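Local coordinates for elastinolytic metalloprotease (Pseudoalteromonas sp. CF6-2, PDB 6IK4), which is an M23-family zinc protein that probably acts as a metalloendopeptidase, represented here by the C-terminal catalytic part of the longer protein, at residues A1-M5 and H69-F73; S31-N36 and P117-L123; N45-A51 and G94-Y100. The contacts are given in a common frame with arbitrary orientation. Numbering follows the deposited sequence.

The three contacts illustrate how chemistry follows depth within one fold. Contact 2 is buried, its centre about 4 Å from that of the chain, and pairs two strands that carry zinc ligands. Contact 3, partly buried, joins strands 48-50 and 96-100 and relies on a mixture of backbone bonds and polar side chains. Contact 1 is a surface contact, where aromatic packing does the work and no hydrogen bond crosses. Strand 73-81, which begins at F73 of contact 1, pairs with strand 119-125 of contact 2 and with strand 96-100 of contact 3. L123 meets F3 and M5 of contact 1, and Y100 packs on P117, linking contact 2 to its neighbours.

Contact 1 (A1-M5 and H69-F73); sequences ATFTM and HSSGF
How an N-terminal segment without regular secondary structure is held against a hairpin is seen where A1-M5 passes H69-F73. F3 is the residue most covered; its CA lies 6.5 Å from that of S71, and 251 Å² is buried in all. T2 and F3 take polyproline-II-like angles (phi/psi about -65/137 and -58/125), while H69-G72 forms a type I beta turn, with G72 N hydrogen-bonded to H69 O at 2.9 Å and H69 N to F73 O at 2.8 Å. G72 takes the positive phi (88°) that closes the loop.

The F3 side chain, chi1 t, reaches toward the turn. F73 CB sits over its face, 3.5 Å from the ring centroid in a CH-pi contact, and the two phenyl planes lie 12° apart but slid so that they barely overlap. H69, also t, offers its ring face to F3: CG is 3.6 Å from F3 CD1, with the planes at 59°. The H69 ring edge meets the terminus, CE1 lying 3.4 Å from A1 O. Its ND1 shares a 2.8 Å hydrogen bond with S71 OG. Beyond these segments, H53 meets F3 edge-to-face, and the L123 side chain also touches F3. Far from the zinc site, this is an aromatic cluster in which F3 packs on H69 and F73 of a 3:5 hairpin, a type I turn with a G1 bulge.

Contact 2 (S31-N36 and P117-L123); sequences SSLDFN and PHVHFTL. With ZN (zinc ion), chain B.
Strands 32-36 and 119-123 show how an antiparallel pair can contribute two zinc ligands on one face and apolar packing on the other. Their axes approach to 4.6 Å at 152°.

Backbone bonds set the register: L33 and F121 form a hydrogen-bonded pair (N to O 2.8 Å both ways). F35 and V119 form another (N to O 3.0 Å both ways), and L123 N to S31 O, 3.0 Å, continues the pattern. S32-T122 and D34-H120 are the non-hydrogen-bonded pairs (CA-CA 4.2 and 4.6 Å).

Apolar packing fills the face of L33, F35, V119 and F121: F35 CB meets V119 CG1 at 3.8 Å, and F35 CE2 meets F121 CD2 at 3.7 Å, the rings oblique at 41°.

S32, D34, H120 and T122 make the other, polar face. S32 OG and T122 OG1 share a 2.8 Å hydrogen bond. D34 OD1 (chi1 m) and H120 ND1 (chi1 t) each bind zinc at 2.0 Å; H21 is another ligand, and N23 holds H120 NE2. Just before the strand, H118, hydrogen-bonded through ND1 to G116 O, lies beside H79; both are predicted proton donor/acceptors. H118-V119-H120 is the HxH motif of the M23 active site.

Contact 3 (N45-A51 and G94-Y100); sequences NTPWVQA and GTLLGRY
A short antiparallel pair can keep much of its backbone hydrogen bonding across a bulge, as N45-A51 and G94-Y100 do. Strands 48-50 and 96-100 run at 139°, with axes 4.5 Å apart. W48 and R99 form a non-hydrogen-bonded pair (CA-CA 4.1 Å) and Q50 and L96 the next (4.6 Å), so the second strand carries one residue more, a beta bulge at L97-G98. L97 has helical angles (-85/-28) and G98 a phi of 157°.

Both polar backbone atoms of V49 are used across the bulge: its N bonds to G98 O at 2.8 Å, and its O accepts L97 N at 2.9 Å. Past it, A51 N gives to T95 O and G94 N to A51 O, each at 2.8 Å. At the other end Y100 N reaches P47 O in a weak 3.4 Å bond. T46 OG1 donates to Y100 O (2.8 Å) while accepting R99 NH2 (3.0 Å); R99 NE adds a weak bond to T46 O, also 3.0 Å. Other polar ends look elsewhere: Q50 NE2 to S10 OG, T95 OG1 to Q92 O, and Y100 OH to N37 N.

R99 CG lies 3.5 Å from the centroid of the five-membered ring of W48 (chi1 m), over its face, in a CH-pi contact. P47 CD lies over the face of the Y100 ring (chi1 p), 3.3 Å from Y100 CZ, and V49 meets the ring's edge. R99 also shares a backbone bond with S81 of strand 73-81. The whole is a bulged antiparallel pair of the M23 beta-sheet, with Y100 near H79 and H118, the predicted catalytic histidines.

Contact 1 (A1-M5 and H69-F73)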
loop_
_atom_site.group_PDB
_atom_site.type_symbol
_atom_site.label_atom_id
_atom_site.label_comp_id
_atom_site.label_asym_id
_atom_site.label_seq_id
_atom_site.Cartn_x
_atom_site.Cartn_y
_atom_site.Cartn_z
ATOM N N ALA A 1 -10.807 -18.090 3.154
ATOM C CA ALA A 1 -9.922 -18.325 4.293
ATOM C C ALA A 1 -9.798 -17.075 5.161
ATOM O O ALA A 1 -10.430 -16.051 4.891
ATOM C CB ALA A 1 -8.550 -18.781 3.819
ATOM N N THR A 2 -8.995 -17.176 6.217
ATOM C CA THR A 2 -8.743 -16.035 7.080
ATOM C C THR A 2 -7.995 -14.964 6.298
ATOM O O THR A 2 -7.084 -15.263 5.523
ATOM C CB THR A 2 -7.935 -16.470 8.309
ATOM O OG1 THR A 2 -8.717 -17.396 9.079
ATOM C CG2 THR A 2 -7.602 -15.287 9.191
ATOM N N PHE A 3 -8.404 -13.715 6.482
ATOM C CA PHE A 3 -7.739 -12.610 5.804
ATOM C C PHE A 3 -6.254 -12.573 6.144
ATOM O O PHE A 3 -5.874 -12.516 7.315
ATOM C CB PHE A 3 -8.390 -11.295 6.208
ATOM C CG PHE A 3 -7.793 -10.102 5.529
ATOM C CD1 PHE A 3 -7.908 -9.946 4.159
ATOM C CD2 PHE A 3 -7.136 -9.131 6.263
ATOM C CE1 PHE A 3 -7.367 -8.841 3.522
ATOM C CE2 PHE A 3 -6.590 -8.019 5.630
ATOM C CZ PHE A 3 -6.707 -7.879 4.264
ATOM N N THR A 4 -5.420 -12.584 5.113
ATOM C CA THR A 4 -3.976 -12.467 5.244
ATOM C C THR A 4 -3.489 -11.588 4.105
ATOM O O THR A 4 -3.956 -11.742 2.976
ATOM C CB THR A 4 -3.312 -13.850 5.169
ATOM O OG1 THR A 4 -3.898 -14.707 6.162
ATOM C CG2 THR A 4 -1.828 -13.742 5.428
ATOM N N MET A 5 -2.565 -10.675 4.396
ATOM C CA MET A 5 -2.015 -9.752 3.410
ATOM C C MET A 5 -0.556 -10.076 3.148
ATOM O O MET A 5 0.174 -10.440 4.069
ATOM C CB MET A 5 -2.043 -8.295 3.889
ATOM C CG MET A 5 -3.332 -7.747 4.378
ATOM S SD MET A 5 -3.103 -5.971 4.476
ATOM C CE MET A 5 -2.417 -5.734 6.108
ATOM N N HIS A 69 -11.728 -8.320 0.091
ATOM C CA HIS A 69 -11.668 -9.721 0.469
ATOM C C HIS A 69 -13.041 -10.204 0.942
ATOM O O HIS A 69 -13.884 -9.424 1.390
ATOM C CB HIS A 69 -10.625 -9.911 1.573
ATOM C CG HIS A 69 -10.340 -11.346 1.911
ATOM N ND1 HIS A 69 -10.793 -11.941 3.070
ATOM C CD2 HIS A 69 -9.634 -12.296 1.252
ATOM C CE1 HIS A 69 -10.377 -13.196 3.111
ATOM N NE2 HIS A 69 -9.675 -13.437 2.019
ATOM N N SER A 70 -13.256 -11.515 0.841
ATOM C CA SER A 70 -14.516 -12.104 1.293
ATOM C C SER A 70 -14.832 -11.775 2.754
ATOM O O SER A 70 -16.005 -11.823 3.152
ATOM C CB SER A 70 -14.458 -13.618 1.092
ATOM O OG SER A 70 -13.379 -14.165 1.830
ATOM N N SER A 71 -13.820 -11.442 3.562
ATOM C CA SER A 71 -14.017 -11.080 4.965
ATOM C C SER A 71 -14.506 -9.650 5.163
ATOM O O SER A 71 -14.834 -9.273 6.299
ATOM C CB SER A 71 -12.701 -11.238 5.725
ATOM O OG SER A 71 -11.767 -10.312 5.170
ATOM N N GLY A 72 -14.523 -8.832 4.119
ATOM C CA GLY A 72 -14.829 -7.422 4.267
ATOM C C GLY A 72 -13.641 -6.532 4.575
ATOM O O GLY A 72 -13.801 -5.305 4.603
ATOM N N PHE A 73 -12.469 -7.101 4.839
ATOM C CA PHE A 73 -11.241 -6.320 4.766
ATOM C C PHE A 73 -10.897 -6.041 3.312
ATOM O O PHE A 73 -11.214 -6.827 2.420
ATOM C CB PHE A 73 -10.079 -7.060 5.429
ATOM C CG PHE A 73 -10.148 -7.044 6.916
ATOM C CD1 PHE A 73 -9.695 -5.938 7.629
ATOM C CD2 PHE A 73 -10.711 -8.106 7.607
ATOM C CE1 PHE A 73 -9.778 -5.903 9.018
ATOM C CE2 PHE A 73 -10.792 -8.077 8.993
ATOM C CZ PHE A 73 -10.325 -6.969 9.695
#

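Contact 2 (S31-N36 and P117-L123)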
loop_
_atom_site.group_PDB
_atom_site.type_symbol
_atom_site.label_atom_id
_atom_site.label_comp_id
_atom_site.label_asym_id
_atom_site.label_seq_id
_atom_site.Cartn_x
_atom_site.Cartn_y
_atom_site.Cartn_z
ATOM N N SER A 31 -3.798 4.244 8.754
ATOM C CA SER A 31 -4.290 3.144 7.933
ATOM C C SER A 31 -3.443 2.863 6.702
ATOM O O SER A 31 -3.703 1.875 6.006
ATOM C CB SER A 31 -5.694 3.475 7.453
ATOM O OG SER A 31 -5.628 4.596 6.593
ATOM N N SER A 32 -2.481 3.724 6.385
ATOM C CA SER A 32 -1.881 3.743 5.063
ATOM C C SER A 32 -0.357 3.751 5.140
ATOM O O SER A 32 0.233 4.223 6.115
ATOM C CB SER A 32 -2.356 4.975 4.271
ATOM O OG SER A 32 -3.776 5.025 4.190
ATOM N N LEU A 33 0.265 3.238 4.077
ATOM C CA LEU A 33 1.710 3.246 3.884
ATOM C C LEU A 33 1.997 3.657 2.453
ATOM O O LEU A 33 1.242 3.308 1.543
ATOM C CB LEU A 33 2.322 1.855 4.150
ATOM C CG LEU A 33 2.207 1.334 5.581
ATOM C CD1 LEU A 33 2.369 -0.186 5.603
ATOM C CD2 LEU A 33 3.257 2.001 6.480
ATOM N N ASP A 34 3.084 4.403 2.248
ATOM C CA ASP A 34 3.553 4.733 0.906
ATOM C C ASP A 34 4.726 3.817 0.558
ATOM O O ASP A 34 5.740 3.815 1.261
ATOM C CB ASP A 34 3.961 6.206 0.818
ATOM C CG ASP A 34 2.790 7.139 1.047
ATOM O OD1 ASP A 34 1.648 6.705 0.828
ATOM O OD2 ASP A 34 3.003 8.305 1.434
ATOM N N PHE A 35 4.569 3.018 -0.503
ATOM C CA PHE A 35 5.586 2.070 -0.958
ATOM C C PHE A 35 6.204 2.536 -2.271
ATOM O O PHE A 35 5.488 2.998 -3.164
ATOM C CB PHE A 35 4.999 0.678 -1.221
ATOM C CG PHE A 35 4.461 -0.027 -0.010
ATOM C CD1 PHE A 35 5.178 -0.073 1.173
ATOM C CD2 PHE A 35 3.237 -0.663 -0.074
ATOM C CE1 PHE A 35 4.690 -0.750 2.269
ATOM C CE2 PHE A 35 2.726 -1.332 1.019
ATOM C CZ PHE A 35 3.451 -1.385 2.195
ATOM N N ASN A 36 7.519 2.357 -2.419
ATOM C CA ASN A 36 8.139 2.566 -3.727
ATOM C C ASN A 36 9.380 1.689 -3.835
ATOM O O ASN A 36 9.984 1.327 -2.824
ATOM C CB ASN A 36 8.475 4.046 -3.961
ATOM C CG ASN A 36 9.794 4.469 -3.309
ATOM O OD1 ASN A 36 10.852 4.420 -3.938
ATOM N ND2 ASN A 36 9.732 4.902 -2.050
ATOM N N PRO A 117 6.967 9.320 -7.390
ATOM C CA PRO A 117 6.184 8.095 -7.643
ATOM C C PRO A 117 6.193 7.143 -6.452
ATOM O O PRO A 117 7.242 6.869 -5.851
ATOM C CB PRO A 117 6.882 7.476 -8.860
ATOM C CG PRO A 117 7.571 8.631 -9.539
ATOM C CD PRO A 117 7.970 9.577 -8.436
ATOM N N HIS A 118 5.004 6.634 -6.120
ATOM C CA HIS A 118 4.807 5.625 -5.089
ATOM C C HIS A 118 3.352 5.184 -5.170
ATOM O O HIS A 118 2.525 5.839 -5.807
ATOM C CB HIS A 118 5.124 6.166 -3.694
ATOM C CG HIS A 118 4.154 7.208 -3.221
ATOM N ND1 HIS A 118 4.239 8.532 -3.601
ATOM C CD2 HIS A 118 3.088 7.123 -2.392
ATOM C CE1 HIS A 118 3.266 9.216 -3.026
ATOM N NE2 HIS A 118 2.552 8.385 -2.288
ATOM N N VAL A 119 3.034 4.081 -4.503
ATOM C CA VAL A 119 1.634 3.707 -4.287
ATOM C C VAL A 119 1.265 4.030 -2.845
ATOM O O VAL A 119 2.028 3.741 -1.917
ATOM C CB VAL A 119 1.380 2.223 -4.614
ATOM C CG1 VAL A 119 2.308 1.303 -3.819
ATOM C CG2 VAL A 119 -0.093 1.865 -4.335
ATOM N N HIS A 120 0.126 4.697 -2.669
ATOM C CA HIS A 120 -0.473 4.952 -1.368
ATOM C C HIS A 120 -1.372 3.760 -1.071
ATOM O O HIS A 120 -2.397 3.580 -1.730
ATOM C CB HIS A 120 -1.250 6.273 -1.415
ATOM C CG HIS A 120 -2.107 6.550 -0.215
ATOM N ND1 HIS A 120 -1.614 7.121 0.938
ATOM C CD2 HIS A 120 -3.439 6.400 -0.020
ATOM C CE1 HIS A 120 -2.602 7.290 1.802
ATOM N NE2 HIS A 120 -3.720 6.859 1.245
ATOM N N PHE A 121 -0.974 2.944 -0.102
ATOM C CA PHE A 121 -1.605 1.659 0.208
ATOM C C PHE A 121 -2.393 1.775 1.511
ATOM O O PHE A 121 -1.829 2.176 2.528
ATOM C CB PHE A 121 -0.503 0.600 0.316
ATOM C CG PHE A 121 -0.959 -0.762 0.775
ATOM C CD1 PHE A 121 -1.442 -1.692 -0.133
ATOM C CD2 PHE A 121 -0.814 -1.137 2.103
ATOM C CE1 PHE A 121 -1.826 -2.965 0.287
ATOM C CE2 PHE A 121 -1.200 -2.403 2.531
ATOM C CZ PHE A 121 -1.700 -3.315 1.620
ATOM N N THR A 122 -3.678 1.389 1.497
ATOM C CA THR A 122 -4.574 1.623 2.633
ATOM C C THR A 122 -5.325 0.348 2.993
ATOM O O THR A 122 -5.815 -0.351 2.103
ATOM C CB THR A 122 -5.606 2.732 2.320
ATOM O OG1 THR A 122 -4.930 3.933 1.925
ATOM C CG2 THR A 122 -6.565 3.008 3.533
ATOM N N LEU A 123 -5.435 0.069 4.296
ATOM C CA LEU A 123 -6.237 -1.042 4.811
ATOM C C LEU A 123 -7.608 -0.537 5.250
ATOM O O LEU A 123 -7.707 0.459 5.983
ATOM C CB LEU A 123 -5.543 -1.724 5.994
ATOM C CG LEU A 123 -6.301 -2.908 6.622
ATOM C CD1 LEU A 123 -6.390 -4.085 5.636
ATOM C CD2 LEU A 123 -5.656 -3.362 7.945
HETATM ZN ZN ZN B . 0.180 7.927 1.505
#

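Contact 3 (N45-A51 and G94-Y100)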
loop_
_atom_site.group_PDB
_atom_site.type_symbol
_atom_site.label_atom_id
_atom_site.label_comp_id
_atom_site.label_asym_id
_atom_site.label_seq_id
_atom_site.Cartn_x
_atom_site.Cartn_y
_atom_site.Cartn_z
ATOM N N ASN A 45 10.951 4.432 -14.654
ATOM C CA ASN A 45 10.326 3.159 -15.005
ATOM C C ASN A 45 9.696 2.565 -13.743
ATOM O O ASN A 45 10.254 1.686 -13.079
ATOM C CB ASN A 45 11.369 2.242 -15.633
ATOM C CG ASN A 45 10.848 0.857 -15.915
ATOM O OD1 ASN A 45 9.729 0.682 -16.406
ATOM N ND2 ASN A 45 11.666 -0.149 -15.609
ATOM N N THR A 46 8.504 3.064 -13.405
ATOM C CA THR A 46 7.845 2.643 -12.165
ATOM C C THR A 46 7.312 1.212 -12.277
ATOM O O THR A 46 6.918 0.770 -13.359
ATOM C CB THR A 46 6.708 3.596 -11.815
ATOM O OG1 THR A 46 5.846 3.769 -12.949
ATOM C CG2 THR A 46 7.255 4.947 -11.366
ATOM N N PRO A 47 7.287 0.468 -11.168
ATOM C CA PRO A 47 6.960 -0.960 -11.231
ATOM C C PRO A 47 5.459 -1.216 -11.226
ATOM O O PRO A 47 4.643 -0.336 -10.949
ATOM C CB PRO A 47 7.595 -1.517 -9.953
ATOM C CG PRO A 47 7.456 -0.368 -8.983
ATOM C CD PRO A 47 7.755 0.857 -9.824
ATOM N N TRP A 48 5.115 -2.470 -11.518
ATOM C CA TRP A 48 3.758 -2.953 -11.328
ATOM C C TRP A 48 3.543 -3.319 -9.865
ATOM O O TRP A 48 4.476 -3.740 -9.164
ATOM C CB TRP A 48 3.481 -4.161 -12.232
ATOM C CG TRP A 48 3.547 -3.801 -13.697
ATOM C CD1 TRP A 48 4.672 -3.702 -14.462
ATOM C CD2 TRP A 48 2.449 -3.452 -14.550
ATOM N NE1 TRP A 48 4.343 -3.318 -15.744
ATOM C CE2 TRP A 48 2.984 -3.160 -15.825
ATOM C CE3 TRP A 48 1.066 -3.356 -14.360
ATOM C CZ2 TRP A 48 2.181 -2.786 -16.908
ATOM C CZ3 TRP A 48 0.265 -2.975 -15.441
ATOM C CH2 TRP A 48 0.828 -2.701 -16.698
ATOM N N VAL A 49 2.301 -3.146 -9.410
ATOM C CA VAL A 49 1.899 -3.369 -8.021
ATOM C C VAL A 49 1.039 -4.626 -7.983
ATOM O O VAL A 49 0.097 -4.756 -8.776
ATOM C CB VAL A 49 1.127 -2.157 -7.466
ATOM C CG1 VAL A 49 0.731 -2.374 -6.008
ATOM C CG2 VAL A 49 1.958 -0.873 -7.588
ATOM N N GLN A 50 1.354 -5.549 -7.071
ATOM C CA GLN A 50 0.627 -6.809 -6.947
ATOM C C GLN A 50 -0.469 -6.697 -5.891
ATOM O O GLN A 50 -0.299 -6.027 -4.871
ATOM C CB GLN A 50 1.569 -7.955 -6.559
ATOM C CG GLN A 50 2.660 -8.240 -7.589
ATOM C CD GLN A 50 3.693 -9.222 -7.086
ATOM O OE1 GLN A 50 3.463 -9.952 -6.115
ATOM N NE2 GLN A 50 4.848 -9.247 -7.746
ATOM N N ALA A 51 -1.594 -7.374 -6.135
ATOM C CA ALA A 51 -2.639 -7.467 -5.118
ATOM C C ALA A 51 -2.092 -8.137 -3.859
ATOM O O ALA A 51 -1.518 -9.233 -3.923
ATOM C CB ALA A 51 -3.841 -8.258 -5.652
ATOM N N GLY A 94 -1.227 -11.530 -5.540
ATOM C CA GLY A 94 -0.153 -11.427 -6.500
ATOM C C GLY A 94 -0.542 -10.869 -7.857
ATOM O O GLY A 94 0.347 -10.472 -8.618
ATOM N N THR A 95 -1.834 -10.806 -8.176
ATOM C CA THR A 95 -2.263 -10.317 -9.483
ATOM C C THR A 95 -1.755 -8.899 -9.734
ATOM O O THR A 95 -1.863 -8.028 -8.867
ATOM C CB THR A 95 -3.790 -10.341 -9.563
ATOM O OG1 THR A 95 -4.255 -11.688 -9.412
ATOM C CG2 THR A 95 -4.264 -9.789 -10.890
ATOM N N LEU A 96 -1.198 -8.670 -10.925
ATOM C CA LEU A 96 -0.740 -7.333 -11.318
ATOM C C LEU A 96 -1.938 -6.403 -11.508
ATOM O O LEU A 96 -2.701 -6.563 -12.464
ATOM C CB LEU A 96 0.075 -7.421 -12.608
ATOM C CG LEU A 96 1.318 -8.302 -12.517
ATOM C CD1 LEU A 96 2.079 -8.293 -13.841
ATOM C CD2 LEU A 96 2.222 -7.840 -11.370
ATOM N N LEU A 97 -2.090 -5.405 -10.622
ATOM C CA LEU A 97 -3.244 -4.507 -10.681
ATOM C C LEU A 97 -3.034 -3.346 -11.648
ATOM O O LEU A 97 -4.006 -2.801 -12.189
ATOM C CB LEU A 97 -3.539 -3.945 -9.279
ATOM C CG LEU A 97 -3.980 -4.979 -8.234
ATOM C CD1 LEU A 97 -4.100 -4.352 -6.831
ATOM C CD2 LEU A 97 -5.312 -5.624 -8.661
ATOM N N GLY A 98 -1.791 -2.950 -11.849
ATOM C CA GLY A 98 -1.460 -1.709 -12.517
ATOM C C GLY A 98 -0.065 -1.309 -12.081
ATOM O O GLY A 98 0.607 -2.028 -11.344
ATOM N N ARG A 99 0.370 -0.156 -12.569
ATOM C CA ARG A 99 1.618 0.444 -12.099
ATOM C C ARG A 99 1.288 1.584 -11.150
ATOM O O ARG A 99 0.197 2.149 -11.204
ATOM C CB ARG A 99 2.460 0.978 -13.269
ATOM C CG ARG A 99 2.973 -0.088 -14.212
ATOM C CD ARG A 99 3.595 0.511 -15.479
ATOM N NE ARG A 99 4.688 1.442 -15.197
ATOM C CZ ARG A 99 5.321 2.159 -16.130
ATOM N NH1 ARG A 99 4.978 2.052 -17.411
ATOM N NH2 ARG A 99 6.307 2.980 -15.786
ATOM N N TYR A 100 2.228 1.940 -10.270
ATOM C CA TYR A 100 2.052 3.246 -9.654
ATOM C C TYR A 100 2.595 4.275 -10.628
ATOM O O TYR A 100 3.529 3.998 -11.383
ATOM C CB TYR A 100 2.662 3.375 -8.248
ATOM C CG TYR A 100 4.145 3.191 -7.988
ATOM C CD1 TYR A 100 5.080 4.164 -8.344
ATOM C CD2 TYR A 100 4.592 2.093 -7.258
ATOM C CE1 TYR A 100 6.436 3.999 -8.049
ATOM C CE2 TYR A 100 5.929 1.926 -6.951
ATOM C CZ TYR A 100 6.843 2.881 -7.341
ATOM O OH TYR A 100 8.172 2.695 -7.031
#